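Local coordinates for protein NAD-dependent epimerase/dehydratase (Bacteroides thetaiotaomicron, PDB 3DHN) that probably binds a dinucleotide cofactor, NAD or NADP, through a Rossmann-type fold and may act as an oxidoreductase or epimerase, at residues A[117-120]-A[121-124]; A[132-135]-A[136-140]; A[200-203]-A[204-207]. One frame throughout, in Å; residues are numbered along the deposited sequence.

Contact 1 of 3, residues A[117-120]-A[121-124]; sequences FIAP and GLRL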
loop_
_atom_site.group_PDB
_atom_site.type_symbol
_atom_site.label_atom_id
_atom_site.label_comp_id
_atom_site.label_asym_id
_atom_site.label_seq_id
_atom_site.Cartn_x
_atom_site.Cartn_y
_atom_site.Cartn_z
ATOM N N PHE A 117 -12.055 7.802 -8.924
ATOM C CA PHE A 117 -13.080 8.641 -9.538
ATOM C C PHE A 117 -14.137 8.977 -8.487
ATOM O O PHE A 117 -14.509 8.126 -7.679
ATOM C CB PHE A 117 -13.767 7.910 -10.706
ATOM C CG PHE A 117 -12.943 7.830 -11.959
ATOM C CD1 PHE A 117 -12.600 8.984 -12.661
ATOM C CD2 PHE A 117 -12.492 6.601 -12.430
ATOM C CE1 PHE A 117 -11.822 8.913 -13.812
ATOM C CE2 PHE A 117 -11.710 6.519 -13.578
ATOM C CZ PHE A 117 -11.373 7.678 -14.271
ATOM N N ILE A 118 -14.607 10.220 -8.489
ATOM C CA ILE A 118 -15.656 10.645 -7.560
ATOM C C ILE A 118 -16.885 10.969 -8.407
ATOM O O ILE A 118 -17.989 11.146 -7.900
ATOM C CB ILE A 118 -15.254 11.896 -6.760
ATOM C CG1 ILE A 118 -15.006 13.071 -7.709
ATOM C CG2 ILE A 118 -14.014 11.595 -5.933
ATOM C CD1 ILE A 118 -14.817 14.389 -7.006
ATOM N N ALA A 119 -16.666 11.055 -9.712
ATOM C CA ALA A 119 -17.729 11.320 -10.671
ATOM C C ALA A 119 -17.183 10.859 -12.001
ATOM O O ALA A 119 -15.978 10.631 -12.134
ATOM C CB ALA A 119 -18.069 12.821 -10.724
ATOM N N PRO A 120 -18.055 10.692 -13.004
ATOM C CA PRO A 120 -17.535 10.247 -14.299
ATOM C C PRO A 120 -16.463 11.197 -14.833
ATOM O O PRO A 120 -16.660 12.409 -14.878
ATOM C CB PRO A 120 -18.788 10.204 -15.171
ATOM C CG PRO A 120 -19.841 9.763 -14.183
ATOM C CD PRO A 120 -19.529 10.618 -12.968
ATOM N N GLY A 121 -15.320 10.630 -15.208
ATOM C CA GLY A 121 -14.217 11.414 -15.738
ATOM C C GLY A 121 -13.562 12.411 -14.794
ATOM O O GLY A 121 -12.743 13.227 -15.232
ATOM N N LEU A 122 -13.902 12.361 -13.507
ATOM C CA LEU A 122 -13.310 13.287 -12.536
ATOM C C LEU A 122 -12.632 12.554 -11.378
ATOM O O LEU A 122 -13.291 11.863 -10.607
ATOM C CB LEU A 122 -14.381 14.234 -11.970
ATOM C CG LEU A 122 -13.897 15.266 -10.940
ATOM C CD1 LEU A 122 -12.877 16.202 -11.590
ATOM C CD2 LEU A 122 -15.080 16.063 -10.399
ATOM N N ARG A 123 -11.317 12.704 -11.255
ATOM C CA ARG A 123 -10.600 12.051 -10.161
ATOM C C ARG A 123 -10.520 12.999 -8.963
ATOM O O ARG A 123 -10.559 14.220 -9.129
ATOM C CB ARG A 123 -9.202 11.619 -10.616
ATOM C CG ARG A 123 -9.210 10.639 -11.793
ATOM C CD ARG A 123 -7.799 10.240 -12.207
ATOM N NE ARG A 123 -7.766 9.548 -13.495
ATOM C CZ ARG A 123 -7.930 8.238 -13.661
ATOM N NH1 ARG A 123 -8.140 7.449 -12.615
ATOM N NH2 ARG A 123 -7.891 7.714 -14.885
ATOM N N LEU A 124 -10.422 12.431 -7.761
ATOM C CA LEU A 124 -10.377 13.220 -6.532
ATOM C C LEU A 124 -9.294 14.297 -6.508
ATOM O O LEU A 124 -9.511 15.379 -5.979
ATOM C CB LEU A 124 -10.222 12.298 -5.318
ATOM C CG LEU A 124 -10.080 12.983 -3.953
ATOM C CD1 LEU A 124 -11.375 13.688 -3.572
ATOM C CD2 LEU A 124 -9.708 11.946 -2.900
#

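Contact 2 of 3, residues A[132-135]-A[136-140]; sequences ENIL and PGVKA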
loop_
_atom_site.group_PDB
_atom_site.type_symbol
_atom_site.label_atom_id
_atom_site.label_comp_id
_atom_site.label_asym_id
_atom_site.label_seq_id
_atom_site.Cartn_x
_atom_site.Cartn_y
_atom_site.Cartn_z
ATOM N N GLU A 132 -5.602 21.580 0.957
ATOM C CA GLU A 132 -4.452 22.242 0.346
ATOM C C GLU A 132 -3.109 21.744 0.858
ATOM O O GLU A 132 -2.171 21.549 0.088
ATOM C CB GLU A 132 -4.478 23.751 0.588
ATOM C CG GLU A 132 -5.704 24.510 0.112
ATOM C CD GLU A 132 -5.425 26.009 0.020
ATOM O OE1 GLU A 132 -4.763 26.428 -0.954
ATOM O OE2 GLU A 132 -5.846 26.762 0.924
ATOM N N ASN A 133 -3.014 21.548 2.166
ATOM C CA ASN A 133 -1.753 21.146 2.765
ATOM C C ASN A 133 -1.154 19.796 2.352
ATOM O O ASN A 133 0.043 19.590 2.512
ATOM C CB ASN A 133 -1.859 21.294 4.296
ATOM C CG ASN A 133 -1.615 20.006 5.047
ATOM O OD1 ASN A 133 -2.516 19.177 5.198
ATOM N ND2 ASN A 133 -0.390 19.832 5.538
ATOM N N ILE A 134 -1.949 18.895 1.779
ATOM C CA ILE A 134 -1.406 17.597 1.363
ATOM C C ILE A 134 -1.541 17.292 -0.133
ATOM O O ILE A 134 -1.165 16.206 -0.584
ATOM C CB ILE A 134 -2.057 16.430 2.150
ATOM C CG1 ILE A 134 -3.524 16.254 1.731
ATOM C CG2 ILE A 134 -1.951 16.699 3.642
ATOM C CD1 ILE A 134 -4.214 15.073 2.414
ATOM N N LEU A 135 -2.064 18.248 -0.899
ATOM C CA LEU A 135 -2.255 18.053 -2.337
ATOM C C LEU A 135 -0.997 17.616 -3.091
ATOM O O LEU A 135 -1.054 16.710 -3.921
ATOM C CB LEU A 135 -2.817 19.330 -2.974
ATOM C CG LEU A 135 -3.225 19.248 -4.453
ATOM C CD1 LEU A 135 -4.272 18.144 -4.647
ATOM C CD2 LEU A 135 -3.776 20.601 -4.908
ATOM N N PRO A 136 0.154 18.251 -2.815
ATOM C CA PRO A 136 1.401 17.885 -3.502
ATOM C C PRO A 136 1.722 16.387 -3.452
ATOM O O PRO A 136 2.045 15.771 -4.476
ATOM C CB PRO A 136 2.452 18.725 -2.779
ATOM C CG PRO A 136 1.683 19.950 -2.381
ATOM C CD PRO A 136 0.375 19.378 -1.888
ATOM N N GLY A 137 1.639 15.806 -2.262
ATOM C CA GLY A 137 1.922 14.388 -2.119
ATOM C C GLY A 137 0.859 13.513 -2.758
ATOM O O GLY A 137 1.154 12.457 -3.315
ATOM N N VAL A 138 -0.391 13.948 -2.669
ATOM C CA VAL A 138 -1.492 13.190 -3.251
ATOM C C VAL A 138 -1.321 13.102 -4.766
ATOM O O VAL A 138 -1.526 12.047 -5.358
ATOM C CB VAL A 138 -2.859 13.848 -2.922
ATOM C CG1 VAL A 138 -3.975 13.175 -3.724
ATOM C CG2 VAL A 138 -3.150 13.720 -1.432
ATOM N N LYS A 139 -0.939 14.215 -5.382
ATOM C CA LYS A 139 -0.745 14.268 -6.825
ATOM C C LYS A 139 0.379 13.360 -7.315
ATOM O O LYS A 139 0.260 12.708 -8.361
ATOM C CB LYS A 139 -0.445 15.699 -7.273
ATOM C CG LYS A 139 -1.637 16.655 -7.241
ATOM C CD LYS A 139 -1.681 17.478 -8.532
ATOM C CE LYS A 139 -2.633 18.666 -8.443
ATOM N NZ LYS A 139 -1.919 19.929 -8.083
ATOM N N ALA A 140 1.472 13.331 -6.553
ATOM C CA ALA A 140 2.639 12.533 -6.902
ATOM C C ALA A 140 2.339 11.040 -6.856
ATOM O O ALA A 140 2.788 10.278 -7.718
ATOM C CB ALA A 140 3.797 12.865 -5.958
#

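Contact 3 of 3, residues A[200-203]-A[204-207]; sequences AMID and ELEH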
loop_
_atom_site.group_PDB
_atom_site.type_symbol
_atom_site.label_atom_id
_atom_site.label_comp_id
_atom_site.label_asym_id
_atom_site.label_seq_id
_atom_site.Cartn_x
_atom_site.Cartn_y
_atom_site.Cartn_z
ATOM N N ALA A 200 -7.556 -6.471 4.540
ATOM C CA ALA A 200 -7.869 -6.671 3.129
ATOM C C ALA A 200 -6.600 -6.896 2.300
ATOM O O ALA A 200 -6.567 -7.758 1.414
ATOM C CB ALA A 200 -8.643 -5.480 2.597
HETATM N N MSE A 201 -5.555 -6.125 2.594
HETATM C CA MSE A 201 -4.284 -6.252 1.884
HETATM C C MSE A 201 -3.687 -7.651 2.058
HETATM O O MSE A 201 -3.191 -8.238 1.098
HETATM C CB MSE A 201 -3.285 -5.201 2.380
HETATM C CG MSE A 201 -1.925 -5.266 1.707
HETATM SE SE MSE A 201 -1.945 -4.785 -0.182
HETATM C CE MSE A 201 -1.066 -3.053 -0.059
ATOM N N ILE A 202 -3.709 -8.183 3.275
ATOM C CA ILE A 202 -3.164 -9.523 3.486
ATOM C C ILE A 202 -4.068 -10.587 2.851
ATOM O O ILE A 202 -3.596 -11.651 2.463
ATOM C CB ILE A 202 -2.925 -9.819 4.983
ATOM C CG1 ILE A 202 -1.955 -8.780 5.557
ATOM C CG2 ILE A 202 -2.275 -11.210 5.151
ATOM C CD1 ILE A 202 -0.681 -8.600 4.721
ATOM N N ASP A 203 -5.363 -10.297 2.738
ATOM C CA ASP A 203 -6.297 -11.219 2.080
ATOM C C ASP A 203 -5.897 -11.345 0.598
ATOM O O ASP A 203 -5.930 -12.441 0.027
ATOM C CB ASP A 203 -7.731 -10.687 2.144
ATOM C CG ASP A 203 -8.428 -11.022 3.445
ATOM O OD1 ASP A 203 -7.795 -11.645 4.329
ATOM O OD2 ASP A 203 -9.615 -10.661 3.578
ATOM N N GLU A 204 -5.535 -10.213 -0.018
ATOM C CA GLU A 204 -5.128 -10.186 -1.427
ATOM C C GLU A 204 -3.799 -10.918 -1.601
ATOM O O GLU A 204 -3.551 -11.562 -2.618
ATOM C CB GLU A 204 -5.010 -8.732 -1.915
ATOM C CG GLU A 204 -4.574 -8.561 -3.373
ATOM C CD GLU A 204 -5.440 -9.325 -4.370
ATOM O OE1 GLU A 204 -6.656 -9.471 -4.131
ATOM O OE2 GLU A 204 -4.906 -9.769 -5.408
ATOM N N LEU A 205 -2.949 -10.817 -0.590
ATOM C CA LEU A 205 -1.655 -11.481 -0.596
ATOM C C LEU A 205 -1.833 -12.998 -0.476
ATOM O O LEU A 205 -1.236 -13.772 -1.227
ATOM C CB LEU A 205 -0.819 -10.983 0.577
ATOM C CG LEU A 205 0.474 -11.753 0.873
ATOM C CD1 LEU A 205 1.552 -11.358 -0.125
ATOM C CD2 LEU A 205 0.921 -11.452 2.291
ATOM N N GLU A 206 -2.667 -13.417 0.471
ATOM C CA GLU A 206 -2.911 -14.832 0.717
ATOM C C GLU A 206 -3.757 -15.524 -0.364
ATOM O O GLU A 206 -3.462 -16.652 -0.752
ATOM C CB GLU A 206 -3.563 -15.001 2.091
ATOM C CG GLU A 206 -3.737 -16.441 2.550
ATOM C CD GLU A 206 -4.314 -16.531 3.956
ATOM O OE1 GLU A 206 -3.562 -16.323 4.935
ATOM O OE2 GLU A 206 -5.526 -16.798 4.082
ATOM N N HIS A 207 -4.809 -14.857 -0.830
ATOM C CA HIS A 207 -5.680 -15.408 -1.872
ATOM C C HIS A 207 -5.873 -14.380 -2.985
ATOM O O HIS A 207 -6.859 -13.647 -3.009
ATOM C CB HIS A 207 -7.046 -15.783 -1.295
ATOM C CG HIS A 207 -6.995 -16.894 -0.296
ATOM N ND1 HIS A 207 -6.384 -18.103 -0.559
ATOM C CD2 HIS A 207 -7.488 -16.987 0.961
ATOM C CE1 HIS A 207 -6.502 -18.891 0.494
ATOM N NE2 HIS A 207 -7.168 -18.239 1.430
#

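Contact 1 of 3, residues A[117-120]-A[121-124]
F117 and R123 meet across a tight local beta hairpin at the protein surface, in which strand 117-119 turns back through P120 and G121 into strand 122-123. The R123 guanidinium lies over one face of the phenyl ring, and CZ of F117 sits under the rim of that group, 3.5 Å from NH2 of R123, with the two planes 31° apart. R123 CG also touches F117 CE1 at 3.7 Å: the extended arginine chain passes this ring atom before its guanidinium reaches the face. With CG of F117 anti to the carbonyl carbon (chi1 -75°), the ring lies beside the other strand, its CD1 edge near the L122 carbonyl oxygen. R123 NH1 also hydrogen-bonds to the S115 carbonyl oxygen, which probably restrains the guanidinium there. Two backbone bonds close the hairpin: I118 N gives a straight bond to L122 O (3.0 Å, 168° at the hydrogen), and L122 N reaches A119 O at 3.0 Å from above the carbonyl plane. I118 CD1 rests on L122 CD2 at 3.8 Å, the two side chains crossing at a slant, while I118 CG2 meets L124 CB and the A119 methyl approaches L122 CB. Backbone bonds from F117 to D180 and M182 join the hairpin to a neighbouring loop. The turn from A119 to L122 is type II, with G121 at positive phi, a conformation that favours glycine. I118 and A119 both face L122, which makes this a hairpin carrying a classic beta bulge.

Contact 2 of 3, residues A[132-135]-A[136-140]
The backbone enters helix 135-149 here: I134 O accepts V138 N at 3.2 Å, and L135 O accepts K139 N at 2.9 Å with an angle of 162° at the hydrogen, both i to i+4 helical bonds. P136, in the first turn, has no N-H to give, and a weak bond from L135 N to E132 O spans the preceding turn. The proline ring directly follows L135, with its CD beside L135 CB. One turn along, the K139 chain folds back over the leucine: it bends at chi2 (-135°) and chi4, bringing NZ to 3.7 Å from L135 CD2, while K139 CG lies 4.0 Å from L135 CD1. CG and CE of the lysine thus pass the CD1 branch and the amine ends beside CD2, the two side chains crossing at a slant. On another side, I134 CG1 meets V138 CG2 at 4.1 Å; that same valine methyl, CG2 of V138, lies 3.3 Å from I134 O, the oxygen that accepts V138 N. V138 also touches M125 and V130, and L135 touches V130, so the loop from strand 122-123 packs on this turn. Replacing L135 with an alanine would probably leave the K139 chain without its apolar support and free to turn, and open a gap beside V130. The whole is typical of a helix N-terminus on the protein surface, with proline placed in the first turn.

Contact 3 of 3, residues A[200-203]-A[204-207]
The last turns of helix 194-206 carry this contact, a local i to i+4 arrangement in which one side of the helix lies against strands 70-73 and 106-110 of the central Rossmann-type sheet. Four backbone bonds run along it: E204 N to A200 O, L205 N to M201 O, E206 N to I202 O and H207 N to D203 O. H207, the first residue to leave helical angles, is still held by the last of these, its N 2.8 Å from D203 O. On the buried side I202 and L205 lie side by side and point the same way, with I202 CD1 4.1 Å from L205 CD2. CB of L205 sits 3.4 Å from I202 O, the oxygen that accepts E206 N. Both residues touch I72, and selenomethionine M201 reaches I72, L108 and V110, so these side chains key the helix to the sheet. The E204 chain, by contrast, bends at chi2 (54°) and sends its carboxylate out of the contact to R106, with which OE2 makes a salt bridge; the same oxygen also accepts the backbone N-H groups of K209 and H210. At the partly exposed side D203 OD1 pairs with R27 NH2 in a salt bridge, and the E206 carboxylate has a long, weak ion pair with that same arginine. At the helix end, E206 CG lies 4.0 Å above the centre of the H207 ring. OD1 of D203 and OE2 of E206 stand 5.6 Å apart, and R27, only weakly paired with E206, may offset these two like charges, while R106 is likely to stabilise the ionised form of buried E204.

Overall arrangement
Along the chain the three contacts come in series, all within the NAD(P)H-binding, Rossmann-type part of the protein. Contact 1, the hairpin of strands 117-119 and 122-123, closes first; its centre is about 17 Å from that of contact 2, at the start of helix 135-149, the next regular element, and their nearest atoms lie about 6 Å apart. Contact 3, near the end of helix 194-206, has its centre about 28 Å from that of contact 2, across the chain's centre, and about 27 Å from that of contact 1. The hairpin and the helix start thus belong to the periphery, whereas helix 194-206 packs on the mixed central sheet that forms the Rossmann-type core.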